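Local coordinates for protein putative acyl-CoA dehydrogenase (Burkholderia xenovorans, PDB 5JSC) that is a putative member of the acyl-CoA dehydrogenase family and binds flavin-adenine dinucleotide in an assembly of four chains, at residues 110-115 against 140-145; 178-183 against 225-230; 257-262 against 330-335; 265-270 against 317-322. All coordinates share one frame; numbering follows the deposited sequence.

Interaction 1 (110-115 against 140-145); sequences AMQGLG and AIAAFA. With FAD (flavin-adenine dinucleotide), chain M.
The carboxamide of Q112, on helix 103-122, spans two peptide groups of the segment 140-145. Its NE2 donates to A140 O at 2.8 Å, with the acceptor close to the amide plane, and also bonds to V135 O. Its OE1 accepts from A142 N at 3.1 Å along a nearly straight N-H...O line (168°). A bend at chi2 (-58°) turns the amide carbon CD out of an extended path. The peptide N of I141, between these two residues, bonds to D185 OD2. Next along, A142 CB packs 3.6 Å from G115 C; G115 has no side chain, and its CA comes within 4.0 Å of A143 CA. At the other end L114 CD1 stands over the centre of the F144 ring, 4.0 Å from its centroid, in a CH-pi contact, and the two side chains cross at about a right angle. F144 O turns to the flavin, accepting from FAD N3 at 2.8 Å in an almost linear bond (174°). The polar groups named here lie in a buried contact yet are paired, so the chain leading into F144 is fixed to the helix on one flank while a main-chain carbonyl meets the flavin N3-H.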
# COMPACT_ATOMS: atom_id res chain seq x y z
N ALA C 110 19.09 15.96 -20.15
CA ALA C 110 19.41 14.60 -19.73
C ALA C 110 20.17 13.85 -20.81
O ALA C 110 21.15 13.15 -20.53
CB ALA C 110 18.13 13.86 -19.37
N MET C 111 19.71 13.95 -22.06
CA MET C 111 20.31 13.14 -23.11
C MET C 111 21.68 13.65 -23.52
O MET C 111 22.49 12.86 -24.01
CB MET C 111 19.40 13.07 -24.33
CG MET C 111 18.15 12.23 -24.07
SD MET C 111 18.51 10.62 -23.34
CE MET C 111 19.75 9.98 -24.47
N GLN C 112 21.97 14.94 -23.32
CA GLN C 112 23.34 15.39 -23.54
C GLN C 112 24.29 14.77 -22.53
O GLN C 112 25.47 14.57 -22.83
CB GLN C 112 23.40 16.92 -23.46
CG GLN C 112 22.62 17.62 -24.56
CD GLN C 112 23.10 17.22 -25.94
OE1 GLN C 112 22.47 16.39 -26.60
NE2 GLN C 112 24.21 17.82 -26.39
N GLY C 113 23.80 14.44 -21.33
CA GLY C 113 24.58 13.70 -20.36
C GLY C 113 24.65 12.22 -20.68
O GLY C 113 25.73 11.68 -20.93
N LEU C 114 23.50 11.53 -20.68
CA LEU C 114 23.50 10.08 -20.88
C LEU C 114 24.13 9.70 -22.22
O LEU C 114 24.91 8.74 -22.29
CB LEU C 114 22.06 9.55 -20.79
CG LEU C 114 21.91 8.05 -21.05
CD1 LEU C 114 22.60 7.24 -19.97
CD2 LEU C 114 20.42 7.69 -21.14
N GLY C 115 23.82 10.45 -23.28
CA GLY C 115 24.34 10.14 -24.60
C GLY C 115 25.83 10.34 -24.76
O GLY C 115 26.44 9.73 -25.64
N ALA C 140 26.09 19.55 -30.83
CA ALA C 140 25.91 18.16 -31.24
C ALA C 140 24.95 17.50 -30.27
O ALA C 140 25.13 17.59 -29.06
CB ALA C 140 27.24 17.39 -31.24
N ILE C 141 23.93 16.83 -30.82
CA ILE C 141 22.92 16.14 -30.03
C ILE C 141 23.34 14.69 -29.85
O ILE C 141 23.62 13.98 -30.83
CB ILE C 141 21.54 16.25 -30.71
CG1 ILE C 141 21.12 17.72 -30.81
CG2 ILE C 141 20.50 15.43 -29.96
CD1 ILE C 141 19.82 17.95 -31.55
N ALA C 142 23.39 14.24 -28.59
CA ALA C 142 23.89 12.92 -28.23
C ALA C 142 22.75 11.92 -28.07
O ALA C 142 21.60 12.28 -27.86
CB ALA C 142 24.70 12.99 -26.93
N ALA C 143 23.11 10.63 -28.15
CA ALA C 143 22.15 9.55 -27.95
C ALA C 143 22.88 8.30 -27.46
O ALA C 143 24.07 8.11 -27.74
CB ALA C 143 21.36 9.25 -29.23
N PHE C 144 22.14 7.45 -26.76
CA PHE C 144 22.64 6.28 -26.04
C PHE C 144 21.82 5.09 -26.53
O PHE C 144 20.64 4.98 -26.21
CB PHE C 144 22.46 6.51 -24.54
CG PHE C 144 22.97 5.40 -23.65
CD1 PHE C 144 24.31 5.32 -23.30
CD2 PHE C 144 22.08 4.49 -23.07
CE1 PHE C 144 24.77 4.34 -22.45
CE2 PHE C 144 22.54 3.50 -22.20
CZ PHE C 144 23.88 3.43 -21.89
N ALA C 145 22.43 4.22 -27.34
CA ALA C 145 21.68 3.17 -28.04
C ALA C 145 22.04 1.79 -27.48
O ALA C 145 22.99 1.13 -27.93
CB ALA C 145 21.91 3.23 -29.56
PA FAD M . 11.44 -5.84 -20.86
O1A FAD M . 12.90 -6.02 -20.77
O2A FAD M . 10.66 -6.83 -21.74
O5B FAD M . 10.86 -5.86 -19.38
C5B FAD M . 9.43 -5.82 -19.18
C4B FAD M . 9.23 -5.68 -17.69
O4B FAD M . 9.72 -6.86 -17.04
C3B FAD M . 10.02 -4.57 -17.03
O3B FAD M . 9.44 -3.27 -17.21
C2B FAD M . 10.05 -5.02 -15.57
O2B FAD M . 8.84 -4.64 -14.91
C1B FAD M . 10.09 -6.56 -15.71
N9A FAD M . 11.38 -7.18 -15.45
C8A FAD M . 12.56 -6.94 -16.10
N7A FAD M . 13.55 -7.71 -15.72
C5A FAD M . 12.98 -8.52 -14.74
C6A FAD M . 13.49 -9.56 -13.95
N6A FAD M . 14.77 -9.97 -14.00
N1A FAD M . 12.66 -10.16 -13.08
C2A FAD M . 11.39 -9.74 -13.00
N3A FAD M . 10.79 -8.76 -13.70
C4A FAD M . 11.64 -8.19 -14.56
N1 FAD M . 16.77 2.63 -24.23
C2 FAD M . 17.98 3.00 -24.75
O2 FAD M . 18.86 2.17 -25.04
N3 FAD M . 18.24 4.33 -24.98
C4 FAD M . 17.37 5.37 -24.73
O4 FAD M . 17.66 6.52 -25.06
C4X FAD M . 16.11 4.98 -24.16
N5 FAD M . 15.22 5.91 -23.95
C5X FAD M . 13.94 5.50 -23.60
C6 FAD M . 12.93 6.46 -23.53
C7 FAD M . 11.61 6.11 -23.28
C7M FAD M . 10.55 7.17 -23.26
C8 FAD M . 11.29 4.75 -23.06
C8M FAD M . 9.88 4.32 -22.78
C9 FAD M . 12.30 3.79 -23.10
C9A FAD M . 13.62 4.16 -23.38
N10 FAD M . 14.64 3.20 -23.53
C10 FAD M . 15.89 3.58 -23.95
C1' FAD M . 14.31 1.77 -23.39
C2' FAD M . 14.21 1.32 -21.94
O2' FAD M . 15.49 1.30 -21.31
C3' FAD M . 13.60 -0.08 -21.89
O3' FAD M . 12.25 0.07 -22.31
C4' FAD M . 13.64 -0.74 -20.51
O4' FAD M . 14.99 -1.10 -20.21
C5' FAD M . 12.75 -1.95 -20.44
O5' FAD M . 13.14 -2.86 -21.48
P FAD M . 11.94 -3.48 -22.39
O1P FAD M . 11.05 -2.41 -22.90
O2P FAD M . 12.54 -4.37 -23.43
O3P FAD M . 11.10 -4.37 -21.36

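Interaction 2 (178-183 against 225-230); sequences ISNGGI and PHPLAR. With FAD (flavin-adenine dinucleotide), chain M.
I178 and A229 form a hydrogen-bonded antiparallel pair, S179 and L228 a non-hydrogen-bonded one. I178 O accepts from both A229 N and G181 N, which come from opposite faces of its plane, the second closing a type II turn. N180 N donates to P227 O at 2.8 Å from above the carbonyl plane, while its side-chain ND2 bonds to A142 O. The I178 chain is bent at chi2 (-48°), which places CD1 by the flavin, 3.7 Å from FAD O2. The S179 side chain also faces the flavin: OG lies anti to the carbonyl carbon (chi1 -67°) and donates to FAD N5 at 2.9 Å, while S179 N donates to FAD O4 at 2.9 Å. I183 has CG1 between its backbone N and carbonyl carbon (chi1 63°), and the extended chain beyond sets CD1 against P227 CB at 3.5 Å. On the neighbouring strand A229 CB fits 3.5 Å from G181 C, beside a residue without a side chain. The contact lies where strand 168-179 meets strand 228-233: strand 214-219 flanks A229, helix 53-66 packs on N180, I183 and P227, and F107 and M111 of helix 103-122 touch S179 and N180.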
# COMPACT_ATOMS: atom_id res chain seq x y z
N ILE C 178 15.07 4.59 -28.77
CA ILE C 178 16.30 5.38 -28.64
C ILE C 178 15.92 6.85 -28.55
O ILE C 178 15.43 7.44 -29.51
CB ILE C 178 17.26 5.11 -29.81
CG1 ILE C 178 17.64 3.63 -29.85
CG2 ILE C 178 18.51 5.99 -29.66
CD1 ILE C 178 18.04 3.07 -28.49
N SER C 179 16.18 7.45 -27.38
CA SER C 179 15.94 8.88 -27.18
C SER C 179 16.80 9.71 -28.12
O SER C 179 17.99 9.42 -28.32
CB SER C 179 16.25 9.25 -25.73
OG SER C 179 15.31 8.64 -24.86
N ASN C 180 16.22 10.78 -28.66
CA ASN C 180 16.80 11.60 -29.72
C ASN C 180 17.00 10.82 -31.02
O ASN C 180 17.66 11.32 -31.94
CB ASN C 180 18.14 12.24 -29.29
CG ASN C 180 17.95 13.35 -28.27
OD1 ASN C 180 16.86 13.91 -28.14
ND2 ASN C 180 19.01 13.67 -27.54
N GLY C 181 16.45 9.61 -31.11
CA GLY C 181 16.56 8.87 -32.35
C GLY C 181 15.98 9.65 -33.51
O GLY C 181 14.87 10.20 -33.40
N GLY C 182 16.71 9.74 -34.61
CA GLY C 182 16.30 10.51 -35.75
C GLY C 182 16.81 11.93 -35.78
O GLY C 182 16.82 12.54 -36.86
N ILE C 183 17.25 12.48 -34.65
CA ILE C 183 17.76 13.85 -34.63
C ILE C 183 19.15 13.94 -34.01
O ILE C 183 19.78 15.01 -34.06
CB ILE C 183 16.79 14.81 -33.92
CG1 ILE C 183 16.62 14.43 -32.46
CG2 ILE C 183 15.45 14.86 -34.65
CD1 ILE C 183 15.64 15.33 -31.77
N PRO C 225 5.15 12.80 -25.48
CA PRO C 225 6.00 12.71 -26.67
C PRO C 225 7.39 13.30 -26.45
O PRO C 225 7.54 14.39 -25.89
CB PRO C 225 5.22 13.51 -27.72
CG PRO C 225 3.84 13.52 -27.26
CD PRO C 225 3.87 13.46 -25.76
N HIS C 226 8.39 12.56 -26.91
CA HIS C 226 9.78 12.98 -26.98
C HIS C 226 10.36 12.34 -28.23
O HIS C 226 9.81 11.36 -28.74
CB HIS C 226 10.58 12.54 -25.75
CG HIS C 226 10.12 13.16 -24.47
ND1 HIS C 226 10.27 14.50 -24.19
CD2 HIS C 226 9.50 12.62 -23.38
CE1 HIS C 226 9.77 14.77 -23.00
NE2 HIS C 226 9.31 13.64 -22.49
N PRO C 227 11.46 12.88 -28.76
CA PRO C 227 12.06 12.27 -29.97
C PRO C 227 12.58 10.87 -29.66
O PRO C 227 13.44 10.70 -28.80
CB PRO C 227 13.19 13.23 -30.32
CG PRO C 227 12.91 14.48 -29.58
CD PRO C 227 12.12 14.13 -28.37
N LEU C 228 12.04 9.88 -30.37
CA LEU C 228 12.37 8.48 -30.14
C LEU C 228 12.37 7.75 -31.47
O LEU C 228 11.56 8.05 -32.35
CB LEU C 228 11.37 7.80 -29.19
CG LEU C 228 11.45 7.97 -27.68
CD1 LEU C 228 10.18 7.41 -27.05
CD2 LEU C 228 12.66 7.25 -27.15
N ALA C 229 13.28 6.79 -31.63
CA ALA C 229 13.28 6.04 -32.89
C ALA C 229 13.74 4.61 -32.70
O ALA C 229 14.41 4.26 -31.71
CB ALA C 229 14.17 6.71 -33.95
N ARG C 230 13.36 3.78 -33.67
CA ARG C 230 13.97 2.48 -33.89
C ARG C 230 15.06 2.65 -34.94
O ARG C 230 14.81 3.22 -36.00
CB ARG C 230 12.93 1.45 -34.35
CG ARG C 230 13.46 0.04 -34.55
CD ARG C 230 12.28 -0.94 -34.69
NE ARG C 230 12.70 -2.29 -35.03
CZ ARG C 230 11.98 -3.39 -34.79
NH1 ARG C 230 10.80 -3.30 -34.18
NH2 ARG C 230 12.45 -4.58 -35.16
PA FAD M . 11.44 -5.84 -20.86
O1A FAD M . 12.90 -6.02 -20.77
O2A FAD M . 10.66 -6.83 -21.74
O5B FAD M . 10.86 -5.86 -19.38
C5B FAD M . 9.43 -5.82 -19.18
C4B FAD M . 9.23 -5.68 -17.69
O4B FAD M . 9.72 -6.86 -17.04
C3B FAD M . 10.02 -4.57 -17.03
O3B FAD M . 9.44 -3.27 -17.21
C2B FAD M . 10.05 -5.02 -15.57
O2B FAD M . 8.84 -4.64 -14.91
C1B FAD M . 10.09 -6.56 -15.71
N9A FAD M . 11.38 -7.18 -15.45
C8A FAD M . 12.56 -6.94 -16.10
N7A FAD M . 13.55 -7.71 -15.72
C5A FAD M . 12.98 -8.52 -14.74
C6A FAD M . 13.49 -9.56 -13.95
N6A FAD M . 14.77 -9.97 -14.00
N1A FAD M . 12.66 -10.16 -13.08
C2A FAD M . 11.39 -9.74 -13.00
N3A FAD M . 10.79 -8.76 -13.70
C4A FAD M . 11.64 -8.19 -14.56
N1 FAD M . 16.77 2.63 -24.23
C2 FAD M . 17.98 3.00 -24.75
O2 FAD M . 18.86 2.17 -25.04
N3 FAD M . 18.24 4.33 -24.98
C4 FAD M . 17.37 5.37 -24.73
O4 FAD M . 17.66 6.52 -25.06
C4X FAD M . 16.11 4.98 -24.16
N5 FAD M . 15.22 5.91 -23.95
C5X FAD M . 13.94 5.50 -23.60
C6 FAD M . 12.93 6.46 -23.53
C7 FAD M . 11.61 6.11 -23.28
C7M FAD M . 10.55 7.17 -23.26
C8 FAD M . 11.29 4.75 -23.06
C8M FAD M . 9.88 4.32 -22.78
C9 FAD M . 12.30 3.79 -23.10
C9A FAD M . 13.62 4.16 -23.38
N10 FAD M . 14.64 3.20 -23.53
C10 FAD M . 15.89 3.58 -23.95
C1' FAD M . 14.31 1.77 -23.39
C2' FAD M . 14.21 1.32 -21.94
O2' FAD M . 15.49 1.30 -21.31
C3' FAD M . 13.60 -0.08 -21.89
O3' FAD M . 12.25 0.07 -22.31
C4' FAD M . 13.64 -0.74 -20.51
O4' FAD M . 14.99 -1.10 -20.21
C5' FAD M . 12.75 -1.95 -20.44
O5' FAD M . 13.14 -2.86 -21.48
P FAD M . 11.94 -3.48 -22.39
O1P FAD M . 11.05 -2.41 -22.90
O2P FAD M . 12.54 -4.37 -23.43
O3P FAD M . 11.10 -4.37 -21.36

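Interaction 3 (257-262 against 330-335); sequences TLDIFR and NVTREA
The flat guanidinium of R262, a residue whose CB lies 4.4 Å from A335 CB, turns off to the side of that contact and meets a water. One face of the group carries L258 CB, 4.0 Å above its plane and offset toward the rim; at the edge, in plane, sits the water, which accepts from R262 NH1. The same water donates to D259 OD1 and to T332 O, so it ties the arginine, the carboxylate and the first turn of helix 332-356 together. The NE of R262 has a separate partner in E382 O. D259 has CG anti to the carbonyl carbon (chi1 -79°), which sends the carboxylate carbon out beside the backbone N; OD2 lies 3.1 Å from T332 OG1, and the two side chains pass at a slant. Beside them the N330 amide holds T332 twice. N330 ND2 donates to T332 OG1 at 3.0 Å, the acceptor lying near the amide plane, whereas T332 N reaches N330 OD1 at 3.0 Å from above the carbonyl plane, an Asx turn just ahead of the helix whose N-cap is V331. V331 CG2 and A335 CB each lie 4.0 Å from D259 O. E334 OE2 is hydrogen-bonded to H18 ND1 of the third subunit. The contact joins helix 250-286 to the start of helix 332-356; R325 of helix 298-325 packs against I260 and V331, helix 385-405 supports R262 through Q388 and I391, and helix 103-122 lies against T257 and I260.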
# COMPACT_ATOMS: atom_id res chain seq x y z
N THR C 257 27.91 4.02 -17.18
CA THR C 257 27.22 5.22 -17.64
C THR C 257 25.86 5.34 -16.97
O THR C 257 25.48 6.42 -16.49
CB THR C 257 27.09 5.20 -19.16
OG1 THR C 257 28.40 5.07 -19.75
CG2 THR C 257 26.44 6.47 -19.68
N LEU C 258 25.12 4.24 -16.91
CA LEU C 258 23.82 4.25 -16.24
C LEU C 258 23.95 4.55 -14.74
O LEU C 258 23.05 5.16 -14.15
CB LEU C 258 23.13 2.91 -16.46
CG LEU C 258 22.61 2.73 -17.89
CD1 LEU C 258 22.38 1.25 -18.18
CD2 LEU C 258 21.32 3.53 -18.09
N ASP C 259 25.05 4.12 -14.11
CA ASP C 259 25.23 4.39 -12.69
C ASP C 259 25.34 5.89 -12.42
O ASP C 259 24.92 6.36 -11.35
CB ASP C 259 26.47 3.69 -12.16
CG ASP C 259 26.24 2.22 -11.88
OD1 ASP C 259 25.06 1.81 -11.80
OD2 ASP C 259 27.24 1.49 -11.72
N ILE C 260 25.90 6.64 -13.36
CA ILE C 260 25.92 8.09 -13.22
C ILE C 260 24.51 8.65 -13.34
O ILE C 260 24.05 9.40 -12.48
CB ILE C 260 26.84 8.72 -14.28
CG1 ILE C 260 28.25 8.14 -14.18
CG2 ILE C 260 26.84 10.25 -14.16
CD1 ILE C 260 29.17 8.63 -15.27
N PHE C 261 23.82 8.31 -14.41
CA PHE C 261 22.62 9.08 -14.71
C PHE C 261 21.34 8.51 -14.12
O PHE C 261 20.33 9.22 -14.13
CB PHE C 261 22.53 9.28 -16.23
CG PHE C 261 23.61 10.20 -16.74
CD1 PHE C 261 23.49 11.56 -16.57
CD2 PHE C 261 24.77 9.69 -17.30
CE1 PHE C 261 24.49 12.42 -16.99
CE2 PHE C 261 25.77 10.55 -17.73
CZ PHE C 261 25.64 11.91 -17.57
N ARG C 262 21.35 7.31 -13.53
CA ARG C 262 20.14 6.85 -12.84
C ARG C 262 19.75 7.81 -11.72
O ARG C 262 18.56 8.07 -11.51
CB ARG C 262 20.31 5.43 -12.31
CG ARG C 262 19.96 4.34 -13.33
CD ARG C 262 20.37 2.96 -12.85
NE ARG C 262 20.12 1.95 -13.87
CZ ARG C 262 20.58 0.71 -13.82
NH1 ARG C 262 21.34 0.33 -12.80
NH2 ARG C 262 20.29 -0.15 -14.79
N ASN C 330 31.44 4.40 -5.55
CA ASN C 330 30.45 3.70 -6.35
C ASN C 330 29.07 3.88 -5.73
O ASN C 330 28.92 3.85 -4.51
CB ASN C 330 30.80 2.21 -6.40
CG ASN C 330 29.71 1.37 -7.02
OD1 ASN C 330 28.77 0.94 -6.34
ND2 ASN C 330 29.84 1.12 -8.31
N VAL C 331 28.05 4.06 -6.57
CA VAL C 331 26.70 4.23 -6.04
C VAL C 331 25.70 3.30 -6.72
O VAL C 331 24.52 3.64 -6.84
CB VAL C 331 26.23 5.70 -6.16
CG1 VAL C 331 27.01 6.59 -5.22
CG2 VAL C 331 26.32 6.20 -7.61
N THR C 332 26.14 2.10 -7.14
CA THR C 332 25.20 1.19 -7.79
C THR C 332 23.95 0.97 -6.93
O THR C 332 22.82 1.05 -7.43
CB THR C 332 25.88 -0.14 -8.12
OG1 THR C 332 27.05 0.10 -8.92
CG2 THR C 332 24.93 -1.05 -8.90
N ARG C 333 24.14 0.73 -5.63
CA ARG C 333 22.99 0.51 -4.75
C ARG C 333 22.20 1.79 -4.51
O ARG C 333 20.97 1.81 -4.63
CB ARG C 333 23.44 -0.07 -3.40
CG ARG C 333 22.25 -0.40 -2.47
CD ARG C 333 22.62 -0.55 -0.98
NE ARG C 333 23.31 -1.81 -0.68
CZ ARG C 333 23.56 -2.25 0.54
NH1 ARG C 333 23.17 -1.56 1.61
NH2 ARG C 333 24.20 -3.40 0.71
N GLU C 334 22.90 2.87 -4.16
CA GLU C 334 22.22 4.09 -3.73
C GLU C 334 21.53 4.78 -4.90
O GLU C 334 20.45 5.36 -4.71
CB GLU C 334 23.24 5.03 -3.07
CG GLU C 334 23.83 4.47 -1.77
CD GLU C 334 25.01 3.51 -1.97
OE1 GLU C 334 25.39 3.22 -3.13
OE2 GLU C 334 25.56 3.04 -0.95
N ALA C 335 22.11 4.71 -6.10
CA ALA C 335 21.45 5.24 -7.29
C ALA C 335 20.21 4.43 -7.63
O ALA C 335 19.18 5.00 -8.00
CB ALA C 335 22.42 5.25 -8.48
O HOH W 1 22.48 1.68 -10.39

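Interaction 4 (265-270 against 317-322); sequences VAAASL and LVYRAA
V318 is the bump that the helix 250-286 side receives: its two methyls rest on A266 and A267, one on each. CG2 presses to 3.6 Å from A266 CB and also comes near the backbone carbon of that residue, while CG1 stands 4.0 Å from A267 CB. The two methyls thus meet successive small residues, and the alanines keep the helix surface low at the place where V318 enters. With CG1 anti to the backbone N (chi1 168°), the other branch, CG2, lies beside the N and takes the A266 side. L270, one turn on from A266, rises next to the valine as the third wall of the hollow, its CD2 4.4 Å from V318 CG2. The same methyl of L270 leans obliquely on Y319 CE2 at 4.0 Å. Within its own helix the tyrosine ring has V318 CG1 3.6 Å above its plane, over the centre, so the methyl that touches A267 CB also sits on the tyrosine ring. Y319 OH bonds to E96 OE1 of helix 88-101, and the ring also meets F26. No hydrogen bond joins the segments; S269 OG returns to V265 O of its own helix instead. The axes of these short segments approach to 9.7 Å and run roughly antiparallel, their N-to-C directions 153° apart. R320, also on helix 298-325, forms a salt bridge to D312 of the third subunit. The contact joins helices 250-286 and 298-325, consistent with the helical bundle of the C-terminal domain in acyl-CoA dehydrogenases.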
# COMPACT_ATOMS: atom_id res chain seq x y z
N VAL C 265 17.77 10.52 -13.19
CA VAL C 265 16.37 10.17 -13.46
C VAL C 265 15.55 10.32 -12.19
O VAL C 265 14.40 10.78 -12.23
CB VAL C 265 16.25 8.74 -14.01
CG1 VAL C 265 14.76 8.34 -14.19
CG2 VAL C 265 16.98 8.61 -15.32
N ALA C 266 16.12 9.91 -11.06
CA ALA C 266 15.47 10.15 -9.78
C ALA C 266 15.23 11.63 -9.56
O ALA C 266 14.16 12.03 -9.08
CB ALA C 266 16.31 9.56 -8.65
N ALA C 267 16.22 12.47 -9.91
CA ALA C 267 16.06 13.91 -9.74
C ALA C 267 14.96 14.47 -10.64
O ALA C 267 14.18 15.33 -10.21
CB ALA C 267 17.40 14.61 -10.01
N ALA C 268 14.88 14.00 -11.89
CA ALA C 268 13.80 14.45 -12.76
C ALA C 268 12.44 14.05 -12.19
O ALA C 268 11.50 14.85 -12.18
CB ALA C 268 13.97 13.90 -14.17
N SER C 269 12.33 12.81 -11.70
CA SER C 269 11.09 12.35 -11.07
C SER C 269 10.70 13.28 -9.93
O SER C 269 9.53 13.68 -9.80
CB SER C 269 11.27 10.94 -10.52
OG SER C 269 11.60 10.01 -11.54
N LEU C 270 11.67 13.63 -9.10
CA LEU C 270 11.45 14.54 -7.99
C LEU C 270 10.96 15.90 -8.46
O LEU C 270 10.05 16.48 -7.85
CB LEU C 270 12.76 14.66 -7.20
CG LEU C 270 12.88 15.75 -6.14
CD1 LEU C 270 11.86 15.52 -5.04
CD2 LEU C 270 14.31 15.74 -5.57
N LEU C 317 17.04 10.76 -0.71
CA LEU C 317 17.69 9.64 -1.40
C LEU C 317 18.44 10.10 -2.65
O LEU C 317 19.55 9.60 -2.92
CB LEU C 317 16.66 8.58 -1.77
CG LEU C 317 16.09 7.79 -0.60
CD1 LEU C 317 14.85 7.03 -1.08
CD2 LEU C 317 17.11 6.81 -0.06
N VAL C 318 17.87 11.03 -3.42
CA VAL C 318 18.54 11.56 -4.61
C VAL C 318 19.88 12.17 -4.22
O VAL C 318 20.92 11.84 -4.79
CB VAL C 318 17.66 12.59 -5.33
CG1 VAL C 318 18.47 13.35 -6.38
CG2 VAL C 318 16.46 11.91 -5.96
N TYR C 319 19.86 13.09 -3.25
CA TYR C 319 21.07 13.85 -2.98
C TYR C 319 22.02 13.12 -2.05
O TYR C 319 23.22 13.41 -2.08
CB TYR C 319 20.68 15.26 -2.51
CG TYR C 319 20.08 15.97 -3.71
CD1 TYR C 319 20.89 16.37 -4.77
CD2 TYR C 319 18.70 16.14 -3.84
CE1 TYR C 319 20.35 16.97 -5.91
CE2 TYR C 319 18.15 16.73 -4.98
CZ TYR C 319 18.99 17.14 -6.01
OH TYR C 319 18.47 17.71 -7.15
N ARG C 320 21.55 12.12 -1.29
CA ARG C 320 22.50 11.20 -0.67
C ARG C 320 23.31 10.47 -1.73
O ARG C 320 24.54 10.41 -1.64
CB ARG C 320 21.76 10.19 0.23
CG ARG C 320 22.68 9.21 0.99
CD ARG C 320 23.09 7.98 0.16
NE ARG C 320 21.94 7.14 -0.19
CZ ARG C 320 21.51 6.12 0.54
NH1 ARG C 320 22.14 5.78 1.66
NH2 ARG C 320 20.45 5.42 0.16
N ALA C 321 22.64 9.92 -2.74
CA ALA C 321 23.35 9.21 -3.80
C ALA C 321 24.27 10.15 -4.57
O ALA C 321 25.41 9.79 -4.89
CB ALA C 321 22.36 8.53 -4.75
N ALA C 322 23.79 11.35 -4.90
CA ALA C 322 24.62 12.27 -5.67
C ALA C 322 25.82 12.74 -4.86
O ALA C 322 26.95 12.77 -5.36
CB ALA C 322 23.79 13.47 -6.15

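Interactions 1 and 2 both touch the flavin and meet each other through N180; interaction 1 is tied by a side-chain amide to the backbone, interaction 2 by backbone-to-backbone bonds. Interaction 1 sets a helix against a loop running into a short strand, whereas interaction 2 pairs two strands of the middle domain. Interactions 3 and 4 share helix 250-286, with centres about 10 Å apart, and touch where V331 and E334 meet A321 and R320. Interaction 4 is wholly buried and apolar; interaction 3 is partly exposed and uses water and charged groups. Interaction 1 reaches interaction 3 through G113 and L114, which pack on F261 and T257. Both bundle contacts also come within reach of the third subunit.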